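Local coordinates for protein FACT complex subunit SPT16 (Ashbya gossypii, PDB 6A8M) that probably acts, through the FACT complex, as a histone chaperone that reorganizes nucleosomes, this being its N-terminal part with a peptidase-like domain, at residues A[296-301]-A[369-374]; A[50-55]-A[172-177]. All blocks are in the same frame, centred on the assembly; numbering follows the deposited sequence.

Contact 1 (A[296-301]-A[369-374]); sequences KNYCSN and MGLEFR
L371 lays its CD2 methyl over one face of the Y298 ring, 3.6 Å from the ring centroid and somewhat toward the rim, nearest to CZ. The same CD2 also meets CB of N297 at 3.6 Å. At its far end the tyrosine hydroxyl is hydrogen-bonded to E181, while L185 of helix 179-208 packs against the side chain.

Three polar links run between the backbones. The N-H of C299 gives a nearly straight bond to O of G370 (N to O 2.8 Å, 167° at the hydrogen), the donor sitting above the carbonyl plane. CA of L371, the residue after G370, points its hydrogen at O of N297, 3.5 Å away. Water 1 lies within hydrogen-bonding distance of both that N297 oxygen and O of L371, bridging the two segments. In this M24-type, peptidase-like domain, the links tie the start of strand 298-308 to the loop that follows strand 364-368.

Sulfur and aromatic contacts involve residues on either side of G370 in the sequence. CB of C299 lies 3.7 Å from CD1 of F373, and its SG faces the ring edge in a sulfur-aromatic contact. Farther round that edge, in the ring plane, come O of S300 and OD1 of N301, the latter 3.5 Å from CZ; the N301 amide stands 85° from the ring, its OD1 bonded to Y258. M369, bent at chi3 (57°), brings CE to 3.7 Å from CA of S300.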
loop_
_atom_site.group_PDB
_atom_site.type_symbol
_atom_site.label_atom_id
_atom_site.label_comp_id
_atom_site.label_asym_id
_atom_site.label_seq_id
_atom_site.Cartn_x
_atom_site.Cartn_y
_atom_site.Cartn_z
ATOM N N LYS A 296 5.013 10.419 1.266
ATOM C CA LYS A 296 5.634 10.299 -0.060
ATOM C C LYS A 296 5.244 8.979 -0.719
ATOM O O LYS A 296 6.078 8.278 -1.305
ATOM C CB LYS A 296 7.144 10.451 0.028
ATOM C CG LYS A 296 7.537 11.871 0.402
ATOM C CD LYS A 296 9.057 12.080 0.365
ATOM C CE LYS A 296 9.560 12.357 -1.044
ATOM N NZ LYS A 296 10.894 13.062 -1.009
ATOM N N ASN A 297 3.957 8.660 -0.615
ATOM C CA ASN A 297 3.229 7.548 -1.233
ATOM C C ASN A 297 3.467 6.213 -0.524
ATOM O O ASN A 297 2.855 5.214 -0.941
ATOM C CB ASN A 297 3.535 7.389 -2.731
ATOM C CG ASN A 297 3.315 8.691 -3.514
ATOM O OD1 ASN A 297 4.212 9.187 -4.200
ATOM N ND2 ASN A 297 2.133 9.251 -3.380
ATOM N N TYR A 298 4.275 6.156 0.540
ATOM C CA TYR A 298 4.525 4.897 1.249
ATOM C C TYR A 298 3.489 4.705 2.358
ATOM O O TYR A 298 3.404 5.521 3.272
ATOM C CB TYR A 298 5.973 4.866 1.778
ATOM C CG TYR A 298 6.868 4.631 0.603
ATOM C CD1 TYR A 298 7.359 5.710 -0.151
ATOM C CD2 TYR A 298 7.163 3.348 0.184
ATOM C CE1 TYR A 298 8.114 5.473 -1.298
ATOM C CE2 TYR A 298 7.962 3.117 -0.938
ATOM C CZ TYR A 298 8.403 4.180 -1.672
ATOM O OH TYR A 298 9.126 3.921 -2.811
ATOM N N CYS A 299 2.716 3.611 2.265
ATOM C CA CYS A 299 1.618 3.309 3.179
ATOM C C CYS A 299 2.081 2.645 4.469
ATOM O O CYS A 299 3.008 1.828 4.481
ATOM C CB CYS A 299 0.614 2.373 2.522
ATOM S SG CYS A 299 -0.139 3.047 1.033
ATOM N N SER A 300 1.362 2.959 5.549
ATOM C CA SER A 300 1.452 2.271 6.833
ATOM C C SER A 300 0.030 2.023 7.332
ATOM O O SER A 300 -0.956 2.536 6.782
ATOM C CB SER A 300 2.262 3.070 7.869
ATOM O OG SER A 300 1.663 4.340 8.095
ATOM N N ASN A 301 -0.073 1.208 8.378
ATOM C CA ASN A 301 -1.373 0.789 8.891
ATOM C C ASN A 301 -1.230 0.523 10.378
ATOM O O ASN A 301 -0.197 0.011 10.816
ATOM C CB ASN A 301 -1.888 -0.485 8.191
ATOM C CG ASN A 301 -3.317 -0.777 8.545
ATOM O OD1 ASN A 301 -4.157 0.106 8.417
ATOM N ND2 ASN A 301 -3.599 -1.997 9.043
ATOM N N MET A 369 3.022 -4.474 2.121
ATOM C CA MET A 369 2.541 -3.100 2.026
ATOM C C MET A 369 3.696 -2.215 1.570
ATOM O O MET A 369 4.862 -2.523 1.821
ATOM C CB MET A 369 1.980 -2.629 3.390
ATOM C CG MET A 369 1.405 -1.208 3.438
ATOM S SD MET A 369 0.564 -0.941 5.006
ATOM C CE MET A 369 1.919 -1.289 6.128
ATOM N N GLY A 370 3.365 -1.122 0.884
ATOM C CA GLY A 370 4.391 -0.182 0.440
ATOM C C GLY A 370 3.747 0.960 -0.314
ATOM O O GLY A 370 2.873 1.646 0.230
ATOM N N LEU A 371 4.144 1.155 -1.581
ATOM C CA LEU A 371 3.421 2.086 -2.443
ATOM C C LEU A 371 1.987 1.633 -2.661
ATOM O O LEU A 371 1.090 2.470 -2.835
ATOM C CB LEU A 371 4.148 2.223 -3.784
ATOM C CG LEU A 371 5.535 2.875 -3.720
ATOM C CD1 LEU A 371 6.306 2.723 -5.030
ATOM C CD2 LEU A 371 5.381 4.370 -3.392
ATOM N N GLU A 372 1.752 0.323 -2.667
ATOM C CA GLU A 372 0.408 -0.244 -2.689
ATOM C C GLU A 372 0.007 -0.553 -1.253
ATOM O O GLU A 372 0.772 -1.193 -0.520
ATOM C CB GLU A 372 0.379 -1.516 -3.536
ATOM C CG GLU A 372 -0.993 -2.056 -3.873
ATOM C CD GLU A 372 -0.916 -3.116 -4.965
ATOM O OE1 GLU A 372 -1.937 -3.388 -5.608
ATOM O OE2 GLU A 372 0.178 -3.670 -5.181
ATOM N N PHE A 373 -1.178 -0.093 -0.846
ATOM C CA PHE A 373 -1.603 -0.322 0.534
ATOM C C PHE A 373 -1.739 -1.808 0.837
ATOM O O PHE A 373 -1.272 -2.286 1.888
ATOM C CB PHE A 373 -2.927 0.379 0.847
ATOM C CG PHE A 373 -3.355 0.154 2.245
ATOM C CD1 PHE A 373 -2.684 0.791 3.277
ATOM C CD2 PHE A 373 -4.374 -0.751 2.559
ATOM C CE1 PHE A 373 -3.027 0.567 4.594
ATOM C CE2 PHE A 373 -4.710 -0.977 3.883
ATOM C CZ PHE A 373 -4.033 -0.317 4.896
ATOM N N ARG A 374 -2.348 -2.559 -0.074
ATOM C CA ARG A 374 -2.512 -4.004 0.073
ATOM C C ARG A 374 -2.081 -4.684 -1.218
ATOM O O ARG A 374 -2.720 -4.519 -2.266
ATOM C CB ARG A 374 -3.956 -4.369 0.425
ATOM C CG ARG A 374 -4.148 -5.883 0.683
ATOM C CD ARG A 374 -5.606 -6.206 0.916
ATOM N NE ARG A 374 -5.793 -7.598 1.351
ATOM C CZ ARG A 374 -5.642 -8.014 2.611
ATOM N NH1 ARG A 374 -5.287 -7.163 3.566
ATOM N NH2 ARG A 374 -5.837 -9.305 2.910
HETATM O O HOH W 1 0.873 5.203 -2.875
#

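Contact 2 (A[50-55]-A[172-177]); sequences TILHNW and SLWAVK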
loop_
_atom_site.group_PDB
_atom_site.type_symbol
_atom_site.label_atom_id
_atom_site.label_comp_id
_atom_site.label_asym_id
_atom_site.label_seq_id
_atom_site.Cartn_x
_atom_site.Cartn_y
_atom_site.Cartn_z
ATOM N N THR A 50 0.123 3.794 -11.832
ATOM C CA THR A 50 0.422 4.875 -10.896
ATOM C C THR A 50 1.487 4.460 -9.900
ATOM O O THR A 50 2.401 5.235 -9.599
ATOM C CB THR A 50 -0.854 5.302 -10.166
ATOM O OG1 THR A 50 -1.801 5.783 -11.118
ATOM C CG2 THR A 50 -0.547 6.401 -9.112
ATOM N N ILE A 51 1.389 3.237 -9.369
ATOM C CA ILE A 51 2.433 2.747 -8.472
ATOM C C ILE A 51 3.776 2.757 -9.190
ATOM O O ILE A 51 4.782 3.226 -8.650
ATOM C CB ILE A 51 2.073 1.345 -7.948
ATOM C CG1 ILE A 51 0.818 1.409 -7.085
ATOM C CG2 ILE A 51 3.223 0.758 -7.133
ATOM C CD1 ILE A 51 0.249 0.023 -6.770
ATOM N N LEU A 52 3.802 2.261 -10.435
ATOM C CA LEU A 52 5.042 2.232 -11.198
ATOM C C LEU A 52 5.637 3.631 -11.331
ATOM O O LEU A 52 6.852 3.817 -11.148
ATOM C CB LEU A 52 4.790 1.606 -12.573
ATOM C CG LEU A 52 6.036 1.523 -13.474
ATOM C CD1 LEU A 52 7.048 0.503 -12.955
ATOM C CD2 LEU A 52 5.540 1.151 -14.840
ATOM N N HIS A 53 4.797 4.640 -11.607
ATOM C CA HIS A 53 5.307 6.012 -11.681
ATOM C C HIS A 53 5.889 6.450 -10.351
ATOM O O HIS A 53 6.978 7.035 -10.303
ATOM C CB HIS A 53 4.213 6.990 -12.107
ATOM C CG HIS A 53 3.918 6.944 -13.567
ATOM N ND1 HIS A 53 3.562 8.060 -14.285
ATOM C CD2 HIS A 53 3.924 5.915 -14.445
ATOM C CE1 HIS A 53 3.365 7.724 -15.550
ATOM N NE2 HIS A 53 3.564 6.423 -15.669
ATOM N N ASN A 54 5.178 6.165 -9.260
ATOM C CA ASN A 54 5.664 6.568 -7.951
ATOM C C ASN A 54 6.984 5.892 -7.649
ATOM O O ASN A 54 7.890 6.507 -7.071
ATOM C CB ASN A 54 4.626 6.241 -6.886
ATOM C CG ASN A 54 3.445 7.177 -6.925
ATOM O OD1 ASN A 54 3.561 8.308 -7.394
ATOM N ND2 ASN A 54 2.309 6.724 -6.406
ATOM N N TRP A 55 7.118 4.630 -8.073
ATOM C CA TRP A 55 8.350 3.872 -7.853
ATOM C C TRP A 55 9.493 4.394 -8.720
ATOM O O TRP A 55 10.598 4.650 -8.225
ATOM C CB TRP A 55 8.096 2.385 -8.138
ATOM C CG TRP A 55 9.210 1.450 -7.715
ATOM C CD1 TRP A 55 9.694 1.260 -6.437
ATOM C CD2 TRP A 55 9.960 0.568 -8.560
ATOM N NE1 TRP A 55 10.694 0.319 -6.452
ATOM C CE2 TRP A 55 10.864 -0.134 -7.734
ATOM C CE3 TRP A 55 9.930 0.279 -9.929
ATOM C CZ2 TRP A 55 11.762 -1.075 -8.238
ATOM C CZ3 TRP A 55 10.810 -0.661 -10.430
ATOM C CH2 TRP A 55 11.728 -1.325 -9.585
ATOM N N SER A 172 6.696 -8.672 -7.110
ATOM C CA SER A 172 7.998 -9.198 -6.704
ATOM C C SER A 172 9.100 -8.160 -6.880
ATOM O O SER A 172 10.011 -8.061 -6.053
ATOM C CB SER A 172 8.328 -10.452 -7.509
ATOM O OG SER A 172 7.296 -11.407 -7.365
ATOM N N LEU A 173 9.045 -7.389 -7.966
ATOM C CA LEU A 173 10.083 -6.397 -8.220
ATOM C C LEU A 173 10.067 -5.288 -7.171
ATOM O O LEU A 173 11.130 -4.803 -6.764
ATOM C CB LEU A 173 9.891 -5.822 -9.618
ATOM C CG LEU A 173 10.769 -4.676 -10.092
ATOM C CD1 LEU A 173 12.113 -5.208 -10.540
ATOM C CD2 LEU A 173 10.048 -3.967 -11.227
ATOM N N TRP A 174 8.873 -4.882 -6.720
ATOM C CA TRP A 174 8.672 -3.760 -5.789
ATOM C C TRP A 174 8.856 -4.139 -4.332
ATOM O O TRP A 174 8.910 -3.244 -3.479
ATOM C CB TRP A 174 7.240 -3.186 -5.908
ATOM C CG TRP A 174 6.973 -2.495 -7.147
ATOM C CD1 TRP A 174 7.873 -1.845 -7.936
ATOM C CD2 TRP A 174 5.714 -2.379 -7.792
ATOM N NE1 TRP A 174 7.237 -1.325 -9.046
ATOM C CE2 TRP A 174 5.915 -1.648 -8.983
ATOM C CE3 TRP A 174 4.436 -2.829 -7.487
ATOM C CZ2 TRP A 174 4.875 -1.346 -9.858
ATOM C CZ3 TRP A 174 3.406 -2.517 -8.345
ATOM C CH2 TRP A 174 3.637 -1.786 -9.527
ATOM N N ALA A 175 8.904 -5.433 -4.017
ATOM C CA ALA A 175 8.694 -5.878 -2.641
ATOM C C ALA A 175 9.745 -5.305 -1.691
ATOM O O ALA A 175 9.417 -4.745 -0.638
ATOM C CB ALA A 175 8.721 -7.410 -2.597
ATOM N N VAL A 176 11.011 -5.466 -2.032
ATOM C CA VAL A 176 12.092 -5.113 -1.120
ATOM C C VAL A 176 12.245 -3.598 -1.104
ATOM O O VAL A 176 12.328 -2.957 -2.160
ATOM C CB VAL A 176 13.396 -5.806 -1.532
ATOM C CG1 VAL A 176 14.589 -5.173 -0.815
ATOM C CG2 VAL A 176 13.309 -7.319 -1.259
ATOM N N LYS A 177 12.286 -3.022 0.092
ATOM C CA LYS A 177 12.331 -1.579 0.263
ATOM C C LYS A 177 13.776 -1.153 0.469
ATOM O O LYS A 177 14.486 -1.740 1.296
ATOM C CB LYS A 177 11.469 -1.151 1.456
ATOM C CG LYS A 177 9.983 -1.483 1.288
ATOM C CD LYS A 177 9.304 -0.530 0.282
ATOM C CE LYS A 177 7.905 -1.044 -0.090
ATOM N NZ LYS A 177 8.025 -2.181 -1.040
HETATM O O HOH W 2 12.230 -0.705 -4.178
#
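W174 turns the edge of its indole onto the face of W55, a T-shaped (edge-to-face) pair at the packing of helix 48-57, in the N-terminal lobe, against helix 167-174. The five-membered rings are 4.3 Å apart between centroids, with their planes at 66°. CD1 of W174 sits over the W55 ring, 3.3 Å from its CD2, and NE1 of W174 comes equally near to CE3.

Aliphatic side chains complete the shell. CG2 of I51 lies over one face of the W174 six-membered ring in a CH-pi contact, 3.5 Å from its centroid and offset toward the rim, while CB of L52 touches CZ2. L173 crosses W55 at about a right angle, its CD2 resting 3.5 Å from CZ3 of the indole. An alanine in place of W55 would probably leave the W174 edge without its aromatic face and open a gap beside L173.

Behind this first shell, I51 and W55 lie one helical turn apart, joined by the W55 N to I51 O bond, and so both reach W174; CG of W55, anti to its backbone N (chi1 -170°), is 3.6 Å from CD1 of W174. Helix 9-22 backs the leucines: L19 packs on L52 and L173, and A18 on L173. Past W174 the chain bends, and NZ of K177 donates to O of A175, with a weak second bond to O of W174. In the plane of the W55 ring, NE1 donates to water 2 at 2.9 Å, and that water also lies close to O of V176.

How the contacts relate
Contact 2 closes before contact 1 opens along the chain, and their centres lie about 10 Å apart. Contact 2 joins two helices, 48-57 and 167-174, on the N-terminal lobe side; contact 1, about 3 Å from the centre of the chain, belongs to the M24-type part. They meet directly: CD1 of L371 packs on CB of W55 at 3.6 Å, CB of E372 on CD1 of I51, and CA of G370 on CE of K177. Helix 48-57 thus lies against the 369-374 loop as well as against 172-177, so the two contacts together form part of the seam between the lobe and the peptidase-like part of this domain.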